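PDB 3H5T: transcriptional regulator, LacI family from Corynebacterium glutamicum, which activates transcription of the inositol phosphate synthase gene ino1 in an inositol-dependent way by binding a palindromic promoter motif, and helps regulate cell wall biogenesis. Local coordinates for residues 179-184 and 230-235; 314-319 and 350-355. All blocks are in the same frame, centred on the assembly; numbering follows the deposited sequence.

Interaction 1 of 2, residues 179-184 and 230-235; sequences PAAQAL and EVFIEA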
ATOM      1  N   PRO A 179      12.644  10.834  -8.395  1.00 29.21           N
ATOM      2  CA  PRO A 179      13.859  10.771  -7.572  1.00 29.28           C
ATOM      3  C   PRO A 179      14.653   9.471  -7.693  1.00 31.43           C
ATOM      4  O   PRO A 179      15.880   9.464  -7.555  1.00 33.53           O
ATOM      5  CB  PRO A 179      13.322  10.981  -6.162  1.00 28.25           C
ATOM      6  CG  PRO A 179      12.189  11.916  -6.389  1.00 28.37           C
ATOM      7  CD  PRO A 179      11.502  11.311  -7.594  1.00 28.16           C
ATOM      8  N   ALA A 180      13.955   8.373  -7.952  1.00 32.23           N
ATOM      9  CA  ALA A 180      14.597   7.072  -8.080  1.00 31.86           C
ATOM     10  C   ALA A 180      15.294   6.894  -9.431  1.00 31.91           C
ATOM     11  O   ALA A 180      16.446   6.458  -9.494  1.00 31.65           O
ATOM     12  CB  ALA A 180      13.567   5.971  -7.871  1.00 31.03           C
ATOM     13  N   ALA A 181      14.600   7.219 -10.515  1.00 31.77           N
ATOM     14  CA  ALA A 181      15.194   7.078 -11.841  1.00 31.22           C
ATOM     15  C   ALA A 181      16.340   8.082 -11.971  1.00 31.74           C
ATOM     16  O   ALA A 181      17.389   7.777 -12.540  1.00 28.67           O
ATOM     17  CB  ALA A 181      14.147   7.322 -12.907  1.00 30.63           C
ATOM     18  N   GLN A 182      16.131   9.280 -11.428  1.00 32.81           N
ATOM     19  CA  GLN A 182      17.143  10.326 -11.465  1.00 33.91           C
ATOM     20  C   GLN A 182      18.405   9.875 -10.739  1.00 34.71           C
ATOM     21  O   GLN A 182      19.511  10.071 -11.231  1.00 35.22           O
ATOM     22  CB  GLN A 182      16.625  11.596 -10.804  1.00 33.85           C
ATOM     23  CG  GLN A 182      17.527  12.775 -11.040  1.00 34.60           C
ATOM     24  CD  GLN A 182      17.604  13.125 -12.504  1.00 34.43           C
ATOM     25  OE1 GLN A 182      16.656  13.661 -13.076  1.00 33.00           O
ATOM     26  NE2 GLN A 182      18.731  12.802 -13.129  1.00 36.01           N
ATOM     27  N   ALA A 183      18.228   9.275  -9.565  1.00 35.44           N
ATOM     28  CA  ALA A 183      19.353   8.795  -8.776  1.00 36.13           C
ATOM     29  C   ALA A 183      20.168   7.790  -9.584  1.00 36.12           C
ATOM     30  O   ALA A 183      21.389   7.711  -9.440  1.00 37.78           O
ATOM     31  CB  ALA A 183      18.858   8.151  -7.477  1.00 35.55           C
ATOM     32  N   LEU A 184      19.494   7.023 -10.435  1.00 36.11           N
ATOM     33  CA  LEU A 184      20.183   6.034 -11.259  1.00 36.33           C
ATOM     34  C   LEU A 184      20.992   6.732 -12.338  1.00 36.35           C
ATOM     35  O   LEU A 184      22.113   6.327 -12.642  1.00 37.02           O
ATOM     36  CB  LEU A 184      19.187   5.071 -11.917  1.00 34.27           C
ATOM     37  CG  LEU A 184      18.532   4.018 -11.025  1.00 33.29           C
ATOM     38  CD1 LEU A 184      17.599   3.156 -11.851  1.00 31.54           C
ATOM     39  CD2 LEU A 184      19.612   3.165 -10.373  1.00 33.83           C
ATOM     40  N   GLU A 230      10.472   8.877 -18.337  1.00 38.63           N
ATOM     41  CA  GLU A 230      10.558  10.286 -18.714  1.00 40.99           C
ATOM     42  C   GLU A 230      11.876  10.879 -18.236  1.00 41.45           C
ATOM     43  O   GLU A 230      12.441  11.761 -18.883  1.00 42.82           O
ATOM     44  CB  GLU A 230       9.371  11.077 -18.142  1.00 42.17           C
ATOM     45  CG  GLU A 230       8.022  10.602 -18.683  1.00 45.16           C
ATOM     46  CD  GLU A 230       6.836  11.403 -18.170  1.00 47.72           C
ATOM     47  OE1 GLU A 230       6.723  11.597 -16.939  1.00 49.92           O
ATOM     48  OE2 GLU A 230       6.002  11.827 -19.001  1.00 47.69           O
ATOM     49  N   VAL A 231      12.374  10.384 -17.110  1.00 41.69           N
ATOM     50  CA  VAL A 231      13.640  10.864 -16.576  1.00 40.94           C
ATOM     51  C   VAL A 231      14.802  10.269 -17.370  1.00 40.90           C
ATOM     52  O   VAL A 231      15.857  10.885 -17.495  1.00 43.16           O
ATOM     53  CB  VAL A 231      13.782  10.503 -15.078  1.00 41.01           C
ATOM     54  CG1 VAL A 231      15.179  10.873 -14.572  1.00 40.32           C
ATOM     55  CG2 VAL A 231      12.715  11.237 -14.271  1.00 38.55           C
ATOM     56  N   PHE A 232      14.613   9.071 -17.909  1.00 41.18           N
ATOM     57  CA  PHE A 232      15.665   8.434 -18.694  1.00 41.60           C
ATOM     58  C   PHE A 232      15.779   9.097 -20.060  1.00 42.79           C
ATOM     59  O   PHE A 232      16.876   9.270 -20.586  1.00 41.79           O
ATOM     60  CB  PHE A 232      15.383   6.939 -18.871  1.00 39.61           C
ATOM     61  CG  PHE A 232      15.413   6.158 -17.590  1.00 38.33           C
ATOM     62  CD1 PHE A 232      16.048   6.665 -16.461  1.00 36.38           C
ATOM     63  CD2 PHE A 232      14.847   4.891 -17.524  1.00 37.61           C
ATOM     64  CE1 PHE A 232      16.120   5.921 -15.291  1.00 35.78           C
ATOM     65  CE2 PHE A 232      14.915   4.136 -16.353  1.00 36.35           C
ATOM     66  CZ  PHE A 232      15.554   4.653 -15.238  1.00 35.69           C
ATOM     67  N   ILE A 233      14.632   9.460 -20.627  1.00 44.64           N
ATOM     68  CA  ILE A 233      14.582  10.115 -21.927  1.00 45.94           C
ATOM     69  C   ILE A 233      15.335  11.440 -21.871  1.00 47.48           C
ATOM     70  O   ILE A 233      16.109  11.758 -22.778  1.00 48.83           O
ATOM     71  CB  ILE A 233      13.116  10.364 -22.365  1.00 45.94           C
ATOM     72  CG1 ILE A 233      12.498   9.049 -22.848  1.00 45.27           C
ATOM     73  CG2 ILE A 233      13.053  11.415 -23.459  1.00 44.67           C
ATOM     74  CD1 ILE A 233      11.035   9.163 -23.246  1.00 45.78           C
ATOM     75  N   GLU A 234      15.111  12.204 -20.806  1.00 48.09           N
ATOM     76  CA  GLU A 234      15.774  13.490 -20.621  1.00 48.59           C
ATOM     77  C   GLU A 234      17.275  13.292 -20.453  1.00 48.59           C
ATOM     78  O   GLU A 234      18.059  14.213 -20.671  1.00 48.18           O
ATOM     79  CB  GLU A 234      15.209  14.200 -19.388  1.00 50.87           C
ATOM     80  CG  GLU A 234      15.906  15.514 -19.031  1.00 55.51           C
ATOM     81  CD  GLU A 234      15.715  16.603 -20.078  1.00 58.24           C
ATOM     82  OE1 GLU A 234      16.161  16.420 -21.232  1.00 58.80           O
ATOM     83  OE2 GLU A 234      15.117  17.649 -19.743  1.00 59.17           O
ATOM     84  N   ALA A 235      17.672  12.086 -20.059  1.00 49.24           N
ATOM     85  CA  ALA A 235      19.084  11.776 -19.870  1.00 49.36           C
ATOM     86  C   ALA A 235      19.714  11.411 -21.209  1.00 49.39           C
ATOM     87  O   ALA A 235      20.937  11.408 -21.354  1.00 49.16           O
ATOM     88  CB  ALA A 235      19.244  10.623 -18.878  1.00 49.29           C
TER
HETATM   89  O   HOH W   1      17.315  13.149 -16.333  1.00 40.12           O

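Interaction 2 of 2, residues 314-319 and 350-355; sequences LTTVIQ and SFHPGS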
ATOM      1  N   LEU A 314      17.539  -0.031   1.486  1.00 31.26           N
ATOM      2  CA  LEU A 314      17.361  -0.087   0.038  1.00 29.59           C
ATOM      3  C   LEU A 314      17.085   1.318  -0.481  1.00 28.60           C
ATOM      4  O   LEU A 314      16.378   2.087   0.166  1.00 28.78           O
ATOM      5  CB  LEU A 314      16.157  -0.975  -0.287  1.00 28.46           C
ATOM      6  CG  LEU A 314      15.714  -1.155  -1.740  1.00 27.47           C
ATOM      7  CD1 LEU A 314      16.658  -2.146  -2.384  1.00 23.91           C
ATOM      8  CD2 LEU A 314      14.260  -1.672  -1.810  1.00 22.10           C
ATOM      9  N   THR A 315      17.644   1.665  -1.635  1.00 28.01           N
ATOM     10  CA  THR A 315      17.372   2.977  -2.211  1.00 26.44           C
ATOM     11  C   THR A 315      15.924   2.837  -2.669  1.00 26.99           C
ATOM     12  O   THR A 315      15.601   1.899  -3.401  1.00 28.22           O
ATOM     13  CB  THR A 315      18.262   3.253  -3.420  1.00 25.62           C
ATOM     14  OG1 THR A 315      19.636   3.195  -3.022  1.00 24.38           O
ATOM     15  CG2 THR A 315      17.960   4.621  -3.992  1.00 24.53           C
ATOM     16  N   THR A 316      15.052   3.746  -2.246  1.00 24.45           N
ATOM     17  CA  THR A 316      13.647   3.621  -2.604  1.00 23.38           C
ATOM     18  C   THR A 316      12.824   4.896  -2.330  1.00 24.12           C
ATOM     19  O   THR A 316      13.330   5.865  -1.771  1.00 23.82           O
ATOM     20  CB  THR A 316      13.032   2.419  -1.819  1.00 22.80           C
ATOM     21  OG1 THR A 316      11.687   2.184  -2.249  1.00 22.17           O
ATOM     22  CG2 THR A 316      13.056   2.698  -0.304  1.00 19.18           C
ATOM     23  N   VAL A 317      11.557   4.878  -2.740  1.00 22.78           N
ATOM     24  CA  VAL A 317      10.644   6.006  -2.537  1.00 24.76           C
ATOM     25  C   VAL A 317       9.752   5.689  -1.337  1.00 25.93           C
ATOM     26  O   VAL A 317       9.003   4.708  -1.354  1.00 27.70           O
ATOM     27  CB  VAL A 317       9.735   6.232  -3.782  1.00 23.64           C
ATOM     28  CG1 VAL A 317       8.755   7.359  -3.525  1.00 19.29           C
ATOM     29  CG2 VAL A 317      10.589   6.544  -5.004  1.00 24.19           C
ATOM     30  N   ILE A 318       9.825   6.495  -0.285  1.00 26.05           N
ATOM     31  CA  ILE A 318       8.988   6.217   0.873  1.00 25.02           C
ATOM     32  C   ILE A 318       7.583   6.759   0.694  1.00 25.46           C
ATOM     33  O   ILE A 318       7.380   7.934   0.396  1.00 25.93           O
ATOM     34  CB  ILE A 318       9.589   6.780   2.175  1.00 23.84           C
ATOM     35  CG1 ILE A 318      10.978   6.168   2.399  1.00 19.51           C
ATOM     36  CG2 ILE A 318       8.652   6.462   3.362  1.00 16.77           C
ATOM     37  CD1 ILE A 318      11.575   6.478   3.740  1.00 18.46           C
ATOM     38  N   GLN A 319       6.619   5.872   0.877  1.00 25.89           N
ATOM     39  CA  GLN A 319       5.211   6.200   0.747  1.00 26.79           C
ATOM     40  C   GLN A 319       4.523   5.917   2.085  1.00 26.62           C
ATOM     41  O   GLN A 319       4.642   4.826   2.652  1.00 27.79           O
ATOM     42  CB  GLN A 319       4.611   5.356  -0.377  1.00 26.14           C
ATOM     43  CG  GLN A 319       3.111   5.390  -0.465  1.00 30.79           C
ATOM     44  CD  GLN A 319       2.594   4.579  -1.637  1.00 31.86           C
ATOM     45  OE1 GLN A 319       3.118   3.503  -1.945  1.00 31.41           O
ATOM     46  NE2 GLN A 319       1.553   5.086  -2.290  1.00 32.86           N
ATOM     47  N   SER A 350       8.687  10.668  -0.053  1.00 31.86           N
ATOM     48  CA  SER A 350      10.012  11.226   0.171  1.00 31.91           C
ATOM     49  C   SER A 350      11.031  10.187  -0.262  1.00 32.37           C
ATOM     50  O   SER A 350      10.904   9.011   0.067  1.00 34.19           O
ATOM     51  CB  SER A 350      10.209  11.578   1.646  1.00 31.67           C
ATOM     52  OG  SER A 350      10.068  10.431   2.462  1.00 33.91           O
ATOM     53  N   PHE A 351      12.036  10.624  -1.006  1.00 31.72           N
ATOM     54  CA  PHE A 351      13.059   9.718  -1.484  1.00 31.70           C
ATOM     55  C   PHE A 351      13.965   9.268  -0.344  1.00 32.82           C
ATOM     56  O   PHE A 351      14.229  10.023   0.586  1.00 35.78           O
ATOM     57  CB  PHE A 351      13.886  10.401  -2.577  1.00 30.79           C
ATOM     58  CG  PHE A 351      14.850   9.479  -3.272  1.00 30.73           C
ATOM     59  CD1 PHE A 351      14.404   8.289  -3.845  1.00 27.69           C
ATOM     60  CD2 PHE A 351      16.205   9.795  -3.346  1.00 29.70           C
ATOM     61  CE1 PHE A 351      15.294   7.422  -4.479  1.00 29.37           C
ATOM     62  CE2 PHE A 351      17.106   8.932  -3.978  1.00 30.39           C
ATOM     63  CZ  PHE A 351      16.648   7.742  -4.546  1.00 28.84           C
ATOM     64  N   HIS A 352      14.438   8.030  -0.427  1.00 32.56           N
ATOM     65  CA  HIS A 352      15.325   7.460   0.583  1.00 32.00           C
ATOM     66  C   HIS A 352      16.624   7.061  -0.123  1.00 33.49           C
ATOM     67  O   HIS A 352      16.730   5.961  -0.665  1.00 34.07           O
ATOM     68  CB  HIS A 352      14.657   6.236   1.212  1.00 28.65           C
ATOM     69  CG  HIS A 352      15.424   5.636   2.345  1.00 25.78           C
ATOM     70  ND1 HIS A 352      16.050   4.412   2.253  1.00 26.15           N
ATOM     71  CD2 HIS A 352      15.649   6.081   3.603  1.00 25.04           C
ATOM     72  CE1 HIS A 352      16.628   4.129   3.407  1.00 23.63           C
ATOM     73  NE2 HIS A 352      16.399   5.125   4.243  1.00 23.37           N
ATOM     74  N   PRO A 353      17.627   7.961  -0.130  1.00 33.89           N
ATOM     75  CA  PRO A 353      18.923   7.715  -0.775  1.00 33.09           C
ATOM     76  C   PRO A 353      19.413   6.282  -0.647  1.00 32.06           C
ATOM     77  O   PRO A 353      19.915   5.710  -1.608  1.00 31.60           O
ATOM     78  CB  PRO A 353      19.833   8.723  -0.091  1.00 33.67           C
ATOM     79  CG  PRO A 353      18.920   9.888   0.084  1.00 32.29           C
ATOM     80  CD  PRO A 353      17.654   9.238   0.608  1.00 32.81           C
ATOM     81  N   GLY A 354      19.266   5.710   0.543  1.00 32.93           N
ATOM     82  CA  GLY A 354      19.665   4.330   0.765  1.00 35.09           C
ATOM     83  C   GLY A 354      21.110   3.970   0.473  1.00 37.12           C
ATOM     84  O   GLY A 354      21.982   4.838   0.431  1.00 36.74           O
ATOM     85  N   SER A 355      21.358   2.679   0.255  1.00 38.53           N
ATOM     86  CA  SER A 355      22.708   2.192  -0.005  1.00 39.67           C
ATOM     87  C   SER A 355      22.818   1.165  -1.127  1.00 41.38           C
ATOM     88  O   SER A 355      23.528   0.170  -0.995  1.00 42.33           O
ATOM     89  CB  SER A 355      23.283   1.587   1.267  1.00 38.46           C
ATOM     90  OG  SER A 355      22.570   0.417   1.614  1.00 40.02           O
TER

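Interaction 1 of 2, residues 179-184 and 230-235
Ala181 and Phe232 pack against each other between helices 178-186 and 221-235. The Ala181 methyl approaches the ring obliquely, CB lying 3.4 Å from Phe232 CE1. Leu184, one turn further on, brings its CD1 to the ring edge, 4.2 Å from Phe232 CZ. The Phe232 CG stands anti to its own carbonyl carbon and beside the backbone N (chi1 -65°), and the ring from there reaches the neighbouring helix. The edge also faces a backbone oxygen: Ala181 O lies in the ring plane, 3.6 Å from Phe232 CE1. Beside this pair, the Ala181 CB meets Val231 CB at 3.9 Å.

The second kind of contact is mixed. Val231 and Gln182 cross at about a right angle, with Val231 CG1 3.5 Å from Gln182 OE1. The bend of Gln182 at chi2 (63°) sets its CD beside Val231 CG1; the NE2 bonds to Asp186 on the same helix. A water donates to Val231 O at 2.9 Å and, weakly, to Gln182 OE1 at 3.4 Å.

The short axes approach to 9.1 Å and their N-to-C directions are 32° apart, so these two helices of the periplasmic-binding-protein-like domain run broadly the same way. With no direct hydrogen bond across the contact, they are joined by apolar packing around Ala181 and by one water-mediated link, weak on the Gln182 OE1 side, at the partly exposed margin.

Interaction 2 of 2, residues 314-319 and 350-355
Leu314 and His352 meet through a hydrogen bond in which the imidazole ND1-H donates to Leu314 O at 3.1 Å, with the acceptor only 2° out of the ring plane, so ND1 carries a hydrogen. The side chain of Leu314 itself turns away, onto Asp277 and Ala280. Thr315 follows with two kinds of contact. Its OG1 donates to Pro353 O at 2.9 Å and also bonds to Thr356, while its CG2, anti to the backbone N, lies 3.4 Å from Phe351 CZ, with the two side chains crossing obliquely. Backbone approach is close here, Thr315 CA standing 4.0 Å from Gly354 CA; a CB on Gly354, whose phi is positive (57°), would run into Thr315 CA and Leu314 C. Thr316 and His352 form a hydrogen-bonded antiparallel pair: Thr316 N donates to His352 O and His352 N returns to Thr316 O at 2.8 Å. The Thr316 OG1 instead bonds to Asp277.

Strands 316-318 and 344-352 thus pair antiparallel in the periplasmic-binding-protein-like domain, and Thr315 and Val317 also make backbone hydrogen bonds with Gly302 and Asp304. In this fold three crossover segments link the two subdomains; these strands probably run into two of them.

Val317 makes a non-hydrogen-bonded pair with Phe351, CG2 meeting the ring edge 4.4 Å from CD1. Ile318 resumes hydrogen bonding with Ser350: Ile318 N to Ser350 O at 2.8 Å, and Ser350 N to Ile318 O. On the face shared with Thr316 and His352, Ile318 CG1 rests 3.9 Å from His352 CB.

Interactions 1 and 2 have centres about 15 Å apart, on the same side of the centre of the chain, and both use helix 178-186, through different residues. Ala181, Gln182 and Leu184 meet helix 221-235, whereas Pro179, Ala180 and Ala183 receive Phe351: Ala183 CB lies 3.7 Å from Phe351 CZ, and Ala180 CA is 3.7 Å from Phe351 CE1. Val317 joins in, its CG2 4.2 Å from Ala180 CB. Ala181 and Leu184 also touch strand 271-274. Helix 178-186 therefore ties the helix pair of interaction 1 to the strand pair of interaction 2 by direct side-chain packing.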